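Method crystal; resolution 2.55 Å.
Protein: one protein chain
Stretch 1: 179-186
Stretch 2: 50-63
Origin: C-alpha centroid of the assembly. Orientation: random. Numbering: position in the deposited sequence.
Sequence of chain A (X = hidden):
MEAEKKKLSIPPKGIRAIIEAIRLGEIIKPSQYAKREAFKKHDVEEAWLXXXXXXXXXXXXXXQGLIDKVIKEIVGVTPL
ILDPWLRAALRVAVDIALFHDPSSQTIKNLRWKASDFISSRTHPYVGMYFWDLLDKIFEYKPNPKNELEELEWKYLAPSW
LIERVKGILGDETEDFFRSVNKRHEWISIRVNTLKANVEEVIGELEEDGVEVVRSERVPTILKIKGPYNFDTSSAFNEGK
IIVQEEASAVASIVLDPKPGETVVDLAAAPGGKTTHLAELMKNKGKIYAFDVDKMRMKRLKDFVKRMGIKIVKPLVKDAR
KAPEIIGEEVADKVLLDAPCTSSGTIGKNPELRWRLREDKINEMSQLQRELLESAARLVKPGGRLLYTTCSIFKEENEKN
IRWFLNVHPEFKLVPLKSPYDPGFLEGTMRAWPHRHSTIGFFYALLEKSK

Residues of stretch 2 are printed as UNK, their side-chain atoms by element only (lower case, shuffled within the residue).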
# COMPACT_ATOMS: atom_id res chain seq x y z
N SER A 179 3.10 14.35 -6.28
CA SER A 179 3.33 12.98 -6.74
C SER A 179 2.43 11.92 -6.08
O SER A 179 2.09 10.93 -6.71
CB SER A 179 4.79 12.58 -6.59
OG SER A 179 5.17 12.50 -5.23
N VAL A 180 2.05 12.14 -4.82
CA VAL A 180 1.12 11.21 -4.14
C VAL A 180 -0.35 11.59 -4.37
O VAL A 180 -1.26 10.87 -3.93
CB VAL A 180 1.43 11.01 -2.62
CG1 VAL A 180 2.82 10.42 -2.42
CG2 VAL A 180 1.26 12.30 -1.83
N ASN A 181 -0.58 12.70 -5.07
CA ASN A 181 -1.93 13.14 -5.42
C ASN A 181 -2.35 12.88 -6.86
O ASN A 181 -3.53 13.02 -7.19
CB ASN A 181 -2.14 14.62 -5.07
CG ASN A 181 -2.24 14.87 -3.58
OD1 ASN A 181 -2.44 13.94 -2.79
ND2 ASN A 181 -2.09 16.12 -3.17
N LYS A 182 -1.40 12.50 -7.72
CA LYS A 182 -1.68 12.34 -9.15
C LYS A 182 -2.44 11.06 -9.51
O LYS A 182 -2.24 10.01 -8.90
CB LYS A 182 -0.41 12.49 -10.02
CG LYS A 182 0.78 11.60 -9.64
CD LYS A 182 1.95 11.76 -10.63
CE LYS A 182 3.29 11.30 -10.04
NZ LYS A 182 3.34 9.85 -9.67
N ARG A 183 -3.31 11.18 -10.51
CA ARG A 183 -4.17 10.10 -11.01
C ARG A 183 -4.24 10.17 -12.55
O ARG A 183 -4.83 11.11 -13.08
CB ARG A 183 -5.58 10.23 -10.41
CG ARG A 183 -6.16 11.66 -10.42
CD ARG A 183 -7.68 11.68 -10.30
NE ARG A 183 -8.23 13.03 -10.42
CZ ARG A 183 -9.46 13.38 -10.05
NH1 ARG A 183 -9.87 14.63 -10.21
NH2 ARG A 183 -10.29 12.49 -9.53
N HIS A 184 -3.66 9.22 -13.30
CA HIS A 184 -2.85 8.06 -12.87
C HIS A 184 -3.62 6.77 -12.55
O HIS A 184 -4.45 6.73 -11.63
CB HIS A 184 -1.83 8.43 -11.77
CG HIS A 184 -1.43 7.28 -10.91
ND1 HIS A 184 -1.88 7.12 -9.62
CD2 HIS A 184 -0.62 6.22 -11.16
CE1 HIS A 184 -1.36 6.02 -9.11
NE2 HIS A 184 -0.60 5.45 -10.02
N GLU A 185 -3.34 5.72 -13.33
CA GLU A 185 -4.00 4.41 -13.22
C GLU A 185 -3.01 3.24 -13.38
O GLU A 185 -3.35 2.21 -13.97
CB GLU A 185 -5.10 4.28 -14.29
CG GLU A 185 -6.03 5.47 -14.46
CD GLU A 185 -6.86 5.41 -15.75
OE1 GLU A 185 -7.82 4.61 -15.80
OE2 GLU A 185 -6.55 6.17 -16.69
N TRP A 186 -1.79 3.39 -12.84
CA TRP A 186 -0.72 2.41 -13.07
C TRP A 186 -0.52 1.40 -11.94
O TRP A 186 -0.58 1.75 -10.76
CB TRP A 186 0.60 3.11 -13.42
CG TRP A 186 0.53 3.89 -14.70
CD1 TRP A 186 0.12 5.18 -14.85
CD2 TRP A 186 0.88 3.42 -16.01
NE1 TRP A 186 0.19 5.55 -16.17
CE2 TRP A 186 0.65 4.49 -16.91
CE3 TRP A 186 1.36 2.21 -16.52
CZ2 TRP A 186 0.89 4.38 -18.29
CZ3 TRP A 186 1.60 2.10 -17.88
CH2 TRP A 186 1.36 3.18 -18.75
N UNK A 50 -15.80 0.94 -14.78
CA UNK A 50 -14.70 0.51 -13.93
C UNK A 50 -13.70 1.64 -13.68
O UNK A 50 -13.26 1.84 -12.55
c UNK A 50 -13.99 -0.70 -14.54
o UNK A 50 -12.24 -1.05 -12.93
n UNK A 50 -13.64 -2.76 -13.32
c UNK A 50 -13.21 -1.52 -13.52
N UNK A 51 -13.37 2.37 -14.74
CA UNK A 51 -12.46 3.51 -14.68
C UNK A 51 -13.03 4.65 -13.83
O UNK A 51 -12.37 5.12 -12.90
c UNK A 51 -10.50 3.56 -19.28
c UNK A 51 -11.04 5.06 -16.17
n UNK A 51 -9.79 2.58 -19.81
c UNK A 51 -12.13 4.00 -16.09
c UNK A 51 -10.67 5.38 -17.61
n UNK A 51 -9.99 4.28 -18.28
n UNK A 51 -11.71 3.82 -19.75
N UNK A 52 -14.24 5.08 -14.16
CA UNK A 52 -14.92 6.17 -13.46
C UNK A 52 -15.08 5.90 -11.95
O UNK A 52 -14.77 6.75 -11.12
c UNK A 52 -17.20 7.29 -13.20
c UNK A 52 -16.30 6.49 -14.12
c UNK A 52 -16.09 7.24 -15.43
N UNK A 53 -15.54 4.69 -11.61
CA UNK A 53 -15.74 4.32 -10.22
C UNK A 53 -14.43 4.15 -9.46
O UNK A 53 -14.36 4.45 -8.27
c UNK A 53 -18.83 4.25 -10.07
c UNK A 53 -16.59 3.05 -10.12
c UNK A 53 -18.72 1.77 -10.30
c UNK A 53 -18.04 3.08 -10.63
N UNK A 54 -13.39 3.68 -10.16
CA UNK A 54 -12.04 3.56 -9.59
C UNK A 54 -11.47 4.94 -9.28
O UNK A 54 -10.89 5.16 -8.22
c UNK A 54 -9.66 2.75 -10.01
o UNK A 54 -11.56 1.43 -10.67
c UNK A 54 -11.09 2.78 -10.54
N UNK A 55 -11.65 5.88 -10.21
CA UNK A 55 -11.24 7.26 -10.03
C UNK A 55 -11.93 7.88 -8.80
O UNK A 55 -11.28 8.53 -7.98
c UNK A 55 -13.72 10.59 -11.72
s UNK A 55 -12.45 10.57 -10.45
c UNK A 55 -11.53 8.07 -11.30
c UNK A 55 -11.17 9.56 -11.24
N UNK A 56 -13.24 7.66 -8.67
CA UNK A 56 -14.01 8.16 -7.52
C UNK A 56 -13.53 7.51 -6.22
O UNK A 56 -13.35 8.19 -5.20
c UNK A 56 -15.54 7.97 -7.72
c UNK A 56 -16.04 8.85 -8.88
c UNK A 56 -17.48 8.60 -9.28
c UNK A 56 -16.31 8.27 -6.43
N UNK A 57 -13.30 6.20 -6.27
CA UNK A 57 -12.78 5.43 -5.14
C UNK A 57 -11.53 6.07 -4.54
O UNK A 57 -11.49 6.36 -3.34
c UNK A 57 -10.10 2.08 -3.32
c UNK A 57 -11.97 3.10 -4.48
c UNK A 57 -12.50 3.98 -5.58
c UNK A 57 -10.60 2.90 -4.33
c UNK A 57 -10.98 1.45 -2.44
c UNK A 57 -12.84 2.46 -3.60
c UNK A 57 -12.35 1.64 -2.58
N UNK A 58 -10.53 6.31 -5.38
CA UNK A 58 -9.28 6.92 -4.92
C UNK A 58 -9.41 8.40 -4.56
O UNK A 58 -8.66 8.90 -3.72
c UNK A 58 -7.07 4.69 -4.88
c UNK A 58 -6.60 3.38 -4.93
c UNK A 58 -7.27 3.24 -7.24
c UNK A 58 -8.15 6.72 -5.95
o UNK A 58 -6.24 1.37 -6.17
c UNK A 58 -7.74 4.55 -7.18
c UNK A 58 -6.70 2.67 -6.11
c UNK A 58 -7.64 5.30 -6.00
N UNK A 59 -10.36 9.09 -5.18
CA UNK A 59 -10.64 10.48 -4.82
C UNK A 59 -11.19 10.56 -3.39
O UNK A 59 -10.82 11.46 -2.63
c UNK A 59 -11.64 12.61 -5.77
o UNK A 59 -12.73 13.19 -5.59
c UNK A 59 -11.63 11.10 -5.81
o UNK A 59 -10.57 13.23 -5.93
N UNK A 60 -12.06 9.62 -3.03
CA UNK A 60 -12.61 9.54 -1.67
C UNK A 60 -11.51 9.18 -0.66
O UNK A 60 -11.38 9.83 0.38
c UNK A 60 -14.98 9.03 -2.43
c UNK A 60 -13.80 8.55 -1.57
c UNK A 60 -16.04 7.98 -2.72
c UNK A 60 -14.24 8.36 -0.12
N UNK A 61 -10.73 8.15 -0.97
CA UNK A 61 -9.63 7.72 -0.11
C UNK A 61 -8.66 8.87 0.15
O UNK A 61 -8.28 9.13 1.29
c UNK A 61 -11.28 3.29 0.54
c UNK A 61 -9.72 5.22 -0.73
c UNK A 61 -8.90 6.51 -0.69
s UNK A 61 -10.45 4.84 0.87
N UNK A 62 -8.28 9.56 -0.93
CA UNK A 62 -7.34 10.67 -0.87
C UNK A 62 -7.83 11.85 -0.01
O UNK A 62 -7.04 12.44 0.72
c UNK A 62 -6.48 12.61 -4.90
c UNK A 62 -7.02 11.13 -2.30
n UNK A 62 -5.96 12.55 -6.31
c UNK A 62 -5.40 12.25 -3.87
c UNK A 62 -5.94 12.19 -2.44
N UNK A 63 -9.12 12.15 -0.10
CA UNK A 63 -9.69 13.32 0.57
C UNK A 63 -10.53 12.97 1.81
O UNK A 63 -11.26 13.82 2.34
c UNK A 63 -10.76 15.10 -2.70
c UNK A 63 -10.54 14.13 -0.41
c UNK A 63 -10.02 15.61 -3.92
c UNK A 63 -9.80 14.57 -1.65
n UNK A 63 -10.96 15.94 -5.02
O HOH W 1 -8.89 10.13 -7.95

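Position 50 carries two carbons, the second bearing one oxygen and one nitrogen, and touches nothing on stretch 1: Asn-50, a polar amide at home in a partly exposed place. Position 51 has three carbons, a nitrogen, then a carbon holding two more nitrogens, and one of its nitrogens lies 3.3 Å from Glu-185 OE1; the pattern is that of arginine. Arg-51 points its CA-to-CB bond sideways, but its end comes nearer stretch 1. The hydrogen bond from Arg-51 NE to Glu-185 OE1 is weak but part of a salt bridge, with the carboxylate oxygen at the edge of the guanidinium, near its plane.

Position 52, one carbon carrying two more, and position 53, four carbons forked at the second, are both out of reach of stretch 1; they are Val-52, whose compact side chain is partly exposed, and Leu-53, whose apolar chain suits a buried place. At position 54 one carbon carries an oxygen and a carbon, without contact to stretch 1, which makes Thr-54. Its OG1 donates to Asn-50 O at 2.6 Å, one turn earlier, a common way for a helical threonine to satisfy its hydroxyl.

Position 55 is an unbranched chain of two carbons, a sulfur and a carbon, with the sulfur 3.0 Å from Arg-183 NH2. This is Met-55, whose flexible thioether lies obliquely against the guanidinium. Its backbone O also accepts from water 1 at 2.9 Å, and the same water accepts from Arg-183 NH2 at 3.2 Å.

Position 56, four carbons forked at the first with one arm two carbons long, points away from stretch 1 without touching it and is Ile-56, its apolar chain buried. Position 57, one carbon and a six-carbon ring, is out of reach: Phe-57, also buried. Position 58 adds an oxygen to such a ring and makes no contact with stretch 1, hence Tyr-58; its CA-to-CB bond points toward stretch 1, and its hydroxyl is bonded elsewhere in the structure.

At position 59 two carbons end in two oxygens, one of them 3.7 Å from Arg-183 NH2: Asp-59. This long salt bridge rests on charge alone, because OD1 lies well out of the guanidinium plane and no N-H points at it.

Position 60 repeats the forked four-carbon pattern of Ile-56, and position 61 has two carbons, a sulfur and a carbon, unbranched; neither touches stretch 1. They are Ile-60 and Met-61, apolar chains suited to burial.

Position 62 is four carbons in a row ending in nitrogen, and that nitrogen lies 2.6 Å from Asn-181 O. Lys-62 points toward stretch 1, and its chain is long enough to bring NZ to that carbonyl as a donor, while CD passes 3.6 Å from Asn-181 OD1. Position 63 has the same make-up but no contact with stretch 1, so Lys-63; its NZ bridges to Asp-59 OD1 at 2.9 Å within the helix.

The contact thus joins one side of a helix to residues Asn-181 to Glu-185. Lys-62 anchors a backbone carbonyl, Arg-183 lies near Met-55 and Asp-59 with help from water, and Glu-185 meets Arg-51. The two stretches bury 331 Å² together.

Stretch 2, residues 50-63: NRVLTMIFYDIMKK
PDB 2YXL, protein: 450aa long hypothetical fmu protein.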